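Local coordinates for uncharacterized protein (Bacteroides ovatus, PDB 4ORL) that is of unknown function but belongs to the DUF4783 family, which is grouped with the NTF2-like proteins, at residues L78-N82 and G83-V87; A46-Q49 and E50-T53. All coordinates share one frame; numbering follows the deposited sequence. Where two conformers were deposited one is given.

Interaction 1 (L78-N82 and G83-V87)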
loop_
_atom_site.group_PDB
_atom_site.type_symbol
_atom_site.label_atom_id
_atom_site.label_comp_id
_atom_site.label_asym_id
_atom_site.label_seq_id
_atom_site.Cartn_x
_atom_site.Cartn_y
_atom_site.Cartn_z
ATOM N N LEU A 78 -1.511 -4.352 8.995
ATOM C CA LEU A 78 -1.191 -5.597 8.383
ATOM C C LEU A 78 -0.674 -6.563 9.442
ATOM O O LEU A 78 0.315 -6.247 10.108
ATOM C CB LEU A 78 -0.113 -5.339 7.348
ATOM C CG LEU A 78 0.189 -6.369 6.337
ATOM C CD1 LEU A 78 -0.937 -6.508 5.307
ATOM C CD2 LEU A 78 1.497 -6.017 5.654
ATOM N N ALA A 79 -1.331 -7.687 9.646
ATOM C CA ALA A 79 -0.879 -8.723 10.537
ATOM C C ALA A 79 -0.048 -9.729 9.745
ATOM O O ALA A 79 -0.472 -10.208 8.673
ATOM C CB ALA A 79 -2.071 -9.420 11.172
ATOM N N THR A 80 1.142 -10.031 10.259
ATOM C CA THR A 80 2.090 -10.936 9.597
ATOM C C THR A 80 2.732 -11.896 10.573
ATOM O O THR A 80 2.637 -11.719 11.790
ATOM C CB THR A 80 3.225 -10.148 8.872
ATOM O OG1 THR A 80 4.255 -9.776 9.796
ATOM C CG2 THR A 80 2.694 -8.907 8.189
ATOM N N THR A 81 3.468 -12.865 10.026
ATOM C CA THR A 81 4.244 -13.818 10.838
ATOM C C THR A 81 5.272 -13.108 11.722
ATOM O O THR A 81 5.668 -13.647 12.776
ATOM C CB THR A 81 4.971 -14.866 9.951
ATOM O OG1 THR A 81 5.807 -14.205 8.991
ATOM C CG2 THR A 81 3.982 -15.751 9.237
ATOM N N ASN A 82 5.719 -11.916 11.298
ATOM C CA ASN A 82 6.694 -11.149 12.059
ATOM C C ASN A 82 6.120 -9.985 12.844
ATOM O O ASN A 82 6.868 -9.180 13.388
ATOM C CB ASN A 82 7.816 -10.680 11.138
ATOM C CG ASN A 82 8.613 -11.843 10.571
ATOM O OD1 ASN A 82 8.946 -12.781 11.294
ATOM N ND2 ASN A 82 8.891 -11.804 9.278
ATOM N N GLY A 83 4.803 -9.955 12.998
ATOM C CA GLY A 83 4.119 -8.943 13.786
ATOM C C GLY A 83 3.328 -7.980 12.925
ATOM O O GLY A 83 3.122 -8.231 11.730
ATOM N N ASN A 84 2.870 -6.893 13.545
ATOM C CA ASN A 84 1.983 -5.928 12.895
ATOM C C ASN A 84 2.768 -4.785 12.255
ATOM O O ASN A 84 3.777 -4.321 12.820
ATOM C CB ASN A 84 0.988 -5.320 13.908
ATOM C CG ASN A 84 -0.181 -6.239 14.225
ATOM O OD1 ASN A 84 -0.252 -7.376 13.750
ATOM N ND2 ASN A 84 -1.121 -5.732 15.037
ATOM N N PHE A 85 2.288 -4.318 11.111
ATOM C CA PHE A 85 2.815 -3.144 10.446
ATOM C C PHE A 85 1.674 -2.197 10.153
ATOM O O PHE A 85 0.638 -2.630 9.651
ATOM C CB PHE A 85 3.467 -3.516 9.114
ATOM C CG PHE A 85 4.685 -4.366 9.227
ATOM C CD1 PHE A 85 4.605 -5.721 9.394
ATOM C CD2 PHE A 85 5.962 -3.785 9.161
ATOM C CE1 PHE A 85 5.730 -6.492 9.466
ATOM C CE2 PHE A 85 7.073 -4.561 9.251
ATOM C CZ PHE A 85 6.960 -5.914 9.391
ATOM N N ARG A 86 1.874 -0.899 10.352
ATOM C CA ARG A 86 0.897 0.080 9.879
ATOM C C ARG A 86 1.229 0.430 8.440
ATOM O O ARG A 86 2.414 0.630 8.074
ATOM C CB ARG A 86 0.809 1.359 10.745
ATOM C CG ARG A 86 -0.492 2.163 10.463
ATOM C CD ARG A 86 -0.547 3.520 11.155
ATOM N NE ARG A 86 -0.372 3.398 12.587
ATOM C CZ ARG A 86 0.778 3.615 13.217
ATOM N NH1 ARG A 86 1.846 3.990 12.539
ATOM N NH2 ARG A 86 0.850 3.452 14.519
ATOM N N VAL A 87 0.190 0.438 7.606
ATOM C CA VAL A 87 0.318 0.744 6.182
ATOM C C VAL A 87 -0.447 2.011 5.908
ATOM O O VAL A 87 -1.598 2.127 6.311
ATOM C CB VAL A 87 -0.303 -0.367 5.344
ATOM C CG1 VAL A 87 -0.313 -0.002 3.859
ATOM C CG2 VAL A 87 0.428 -1.683 5.579
HETATM O O HOH W 1 0.602 -9.971 13.713
#

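Interaction 2 (A46-Q49 and E50-T53)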
loop_
_atom_site.group_PDB
_atom_site.type_symbol
_atom_site.label_atom_id
_atom_site.label_comp_id
_atom_site.label_asym_id
_atom_site.label_seq_id
_atom_site.Cartn_x
_atom_site.Cartn_y
_atom_site.Cartn_z
ATOM N N ALA A 46 8.165 -5.178 -7.113
ATOM C CA ALA A 46 9.172 -6.137 -6.664
ATOM C C ALA A 46 9.525 -5.947 -5.183
ATOM O O ALA A 46 9.667 -6.918 -4.441
ATOM C CB ALA A 46 10.434 -6.030 -7.533
ATOM N N ALA A 47 9.616 -4.690 -4.753
ATOM C CA ALA A 47 9.890 -4.372 -3.347
ATOM C C ALA A 47 8.747 -4.857 -2.440
ATOM O O ALA A 47 8.997 -5.411 -1.363
ATOM C CB ALA A 47 10.101 -2.876 -3.179
HETATM N N MSE A 48 7.512 -4.666 -2.883
HETATM C CA MSE A 48 6.342 -5.131 -2.115
HETATM C C MSE A 48 6.275 -6.630 -2.125
HETATM O O MSE A 48 5.899 -7.241 -1.125
HETATM C CB MSE A 48 5.039 -4.552 -2.645
HETATM C CG MSE A 48 4.945 -3.049 -2.424
HETATM SE SE MSE A 48 5.075 -2.528 -0.533
HETATM C CE MSE A 48 3.697 -3.718 0.151
ATOM N N GLN A 49 6.680 -7.257 -3.223
ATOM C CA GLN A 49 6.699 -8.729 -3.293
ATOM C C GLN A 49 7.683 -9.319 -2.263
ATOM O O GLN A 49 7.393 -10.334 -1.622
ATOM C CB GLN A 49 7.033 -9.189 -4.713
ATOM C CG GLN A 49 7.248 -10.685 -4.880
ATOM C CD GLN A 49 6.035 -11.518 -4.535
ATOM O OE1 GLN A 49 4.914 -11.011 -4.448
ATOM N NE2 GLN A 49 6.253 -12.826 -4.336
ATOM N N GLU A 50 8.846 -8.680 -2.129
ATOM C CA GLU A 50 9.834 -9.067 -1.138
ATOM C C GLU A 50 9.283 -8.855 0.280
ATOM O O GLU A 50 9.407 -9.738 1.150
ATOM C CB GLU A 50 11.131 -8.260 -1.364
ATOM C CG GLU A 50 12.155 -8.298 -0.226
ATOM C CD GLU A 50 12.527 -9.684 0.210
ATOM O OE1 GLU A 50 12.282 -10.650 -0.544
ATOM O OE2 GLU A 50 13.077 -9.812 1.327
ATOM N N PHE A 51 8.689 -7.691 0.512
ATOM C CA PHE A 51 8.107 -7.392 1.807
ATOM C C PHE A 51 7.049 -8.444 2.213
ATOM O O PHE A 51 7.060 -8.917 3.338
ATOM C CB PHE A 51 7.490 -5.995 1.832
ATOM C CG PHE A 51 6.837 -5.667 3.129
ATOM C CD1 PHE A 51 7.599 -5.238 4.217
ATOM C CD2 PHE A 51 5.465 -5.865 3.300
ATOM C CE1 PHE A 51 6.990 -4.996 5.446
ATOM C CE2 PHE A 51 4.861 -5.600 4.524
ATOM C CZ PHE A 51 5.634 -5.162 5.588
ATOM N N PHE A 52 6.152 -8.777 1.286
ATOM C CA PHE A 52 5.077 -9.766 1.549
ATOM C C PHE A 52 5.605 -11.210 1.672
ATOM O O PHE A 52 4.929 -12.067 2.218
ATOM C CB PHE A 52 4.021 -9.732 0.435
ATOM C CG PHE A 52 3.166 -8.488 0.407
ATOM C CD1 PHE A 52 2.688 -7.900 1.582
ATOM C CD2 PHE A 52 2.684 -8.016 -0.808
ATOM C CE1 PHE A 52 1.837 -6.795 1.520
ATOM C CE2 PHE A 52 1.807 -6.949 -0.865
ATOM C CZ PHE A 52 1.380 -6.345 0.304
ATOM N N THR A 53 6.786 -11.486 1.137
ATOM C CA THR A 53 7.381 -12.817 1.275
ATOM C C THR A 53 8.117 -12.945 2.605
ATOM O O THR A 53 7.998 -13.961 3.292
ATOM C CB THR A 53 8.326 -13.125 0.111
ATOM O OG1 THR A 53 7.597 -13.017 -1.115
ATOM C CG2 THR A 53 8.886 -14.546 0.247
#

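Interaction 1 (L78-N82 and G83-V87)
Leu78 and Phe85 face each other as an antiparallel hydrogen-bonded pair, Leu78 N giving to Phe85 O at 2.8 Å and Phe85 N to Leu78 O at 2.9 Å, with the short strand axes at 155° to one another. Nearer the turn, Thr80 and Gly83 make the last such pair: Gly83 N gives to Thr80 O, while the return bond from Thr80 N to Gly83 O is weak. The threonine side chain reinforces that corner. Its OG1 donates to Gly83 O at 2.7 Å, in the carbonyl plane and on a lone pair, and also accepts from Asn82 N at 3.0 Å, which makes an ST turn. This double use depends on chi1 of 82°, which sets the hydroxyl between the backbone N and the carbonyl carbon and leaves CG2 beside the N.

Thr80 and Phe85 cross at about a right angle, with Thr80 OG1 meeting Phe85 CE1 at the ring edge, 3.6 Å away and in the ring plane. On the same face of the sheet the Leu78 CB methylene lies 4.1 Å from the Val87 CG2 methyl, an apolar contact between two buried residues. Phe85 also has a cation-pi partner in Lys107, and the Asn82 side chain leads off to Asn55, to which its ND2 is bonded. Gly83 has a positive phi of 110°, where a side chain would be jammed against Asn82 O, so glycine suits the place. With Thr80 and Gly83 as its last pair, this is a two-residue beta hairpin closed by a type I turn.

Interaction 2 (A46-Q49 and E50-T53)
Phe52 and Met48, a selenomethionine here, meet one turn apart on the buried side of the helix. The backbone first settles the polar groups: Glu50 N bonds to Ala46 O at 3.0 Å, Phe51 N to Ala47 O at 3.0 Å, and Phe52 N to Met48 O at 2.9 Å. These are the i to i+4 bonds of an alpha helix, here the one spanning residues 41-54, which packs against the sheet of this NTF2-like domain through Met48 on Phe32 and Ile105.

At the next step the backbone bond weakens. Thr53 N gives only weak bonds, to Gln49 O and to Glu50 O, and Gln49 O is gripped more closely by Thr53 OG1, which donates to it at 2.7 Å. A chi1 of -58° sets that hydroxyl beside its own backbone N, facing back along the helix, so threonine can serve the carbonyl of the preceding turn with its side chain as well as its backbone. Gln49 NE2 lies 3.5 Å from Thr53 OG1 at an angle too poor for a bond; Gln49 OE1 is instead satisfied by Ser17 OG. Phe51 O has a partner in Asn55 ND2.

The apolar groups need no such partners. Bends at chi2 and chi3 curl the Met48 chain until CE sits over one face of the Phe52 ring, 4.0 Å from its centroid and 29° off the normal, a CH-pi contact. Phe52 CD2 meanwhile lies 3.3 Å from Met48 O. Replacing the Phe52 ring by an alanine's methyl is likely to leave the Met48 CE without the aromatic face it rests on and open a gap on the buried side of the helix. The same CE also touches Phe51 CD2, at 4.2 Å.

In the fold
From the N terminus, interaction 2 comes first, within helix 41-54; interaction 1 follows once the chain has run out along strand 57-68 and back along strand 71-80. Each joins adjoining segments, so the two lie in series without nesting or crossing. Interaction 2 spans successive helical turns, whereas interaction 1 closes the hairpin of strands 71-80 and 83-94. Although their centres are 13 Å apart, they touch: Leu78 CD2 lies 3.6 Å from Phe51 CE2, and the rings of Phe51 and Phe85 pack edge-to-face. Asn55, just past the helix, has polar ties to both and so joins the helix end to the hairpin turn.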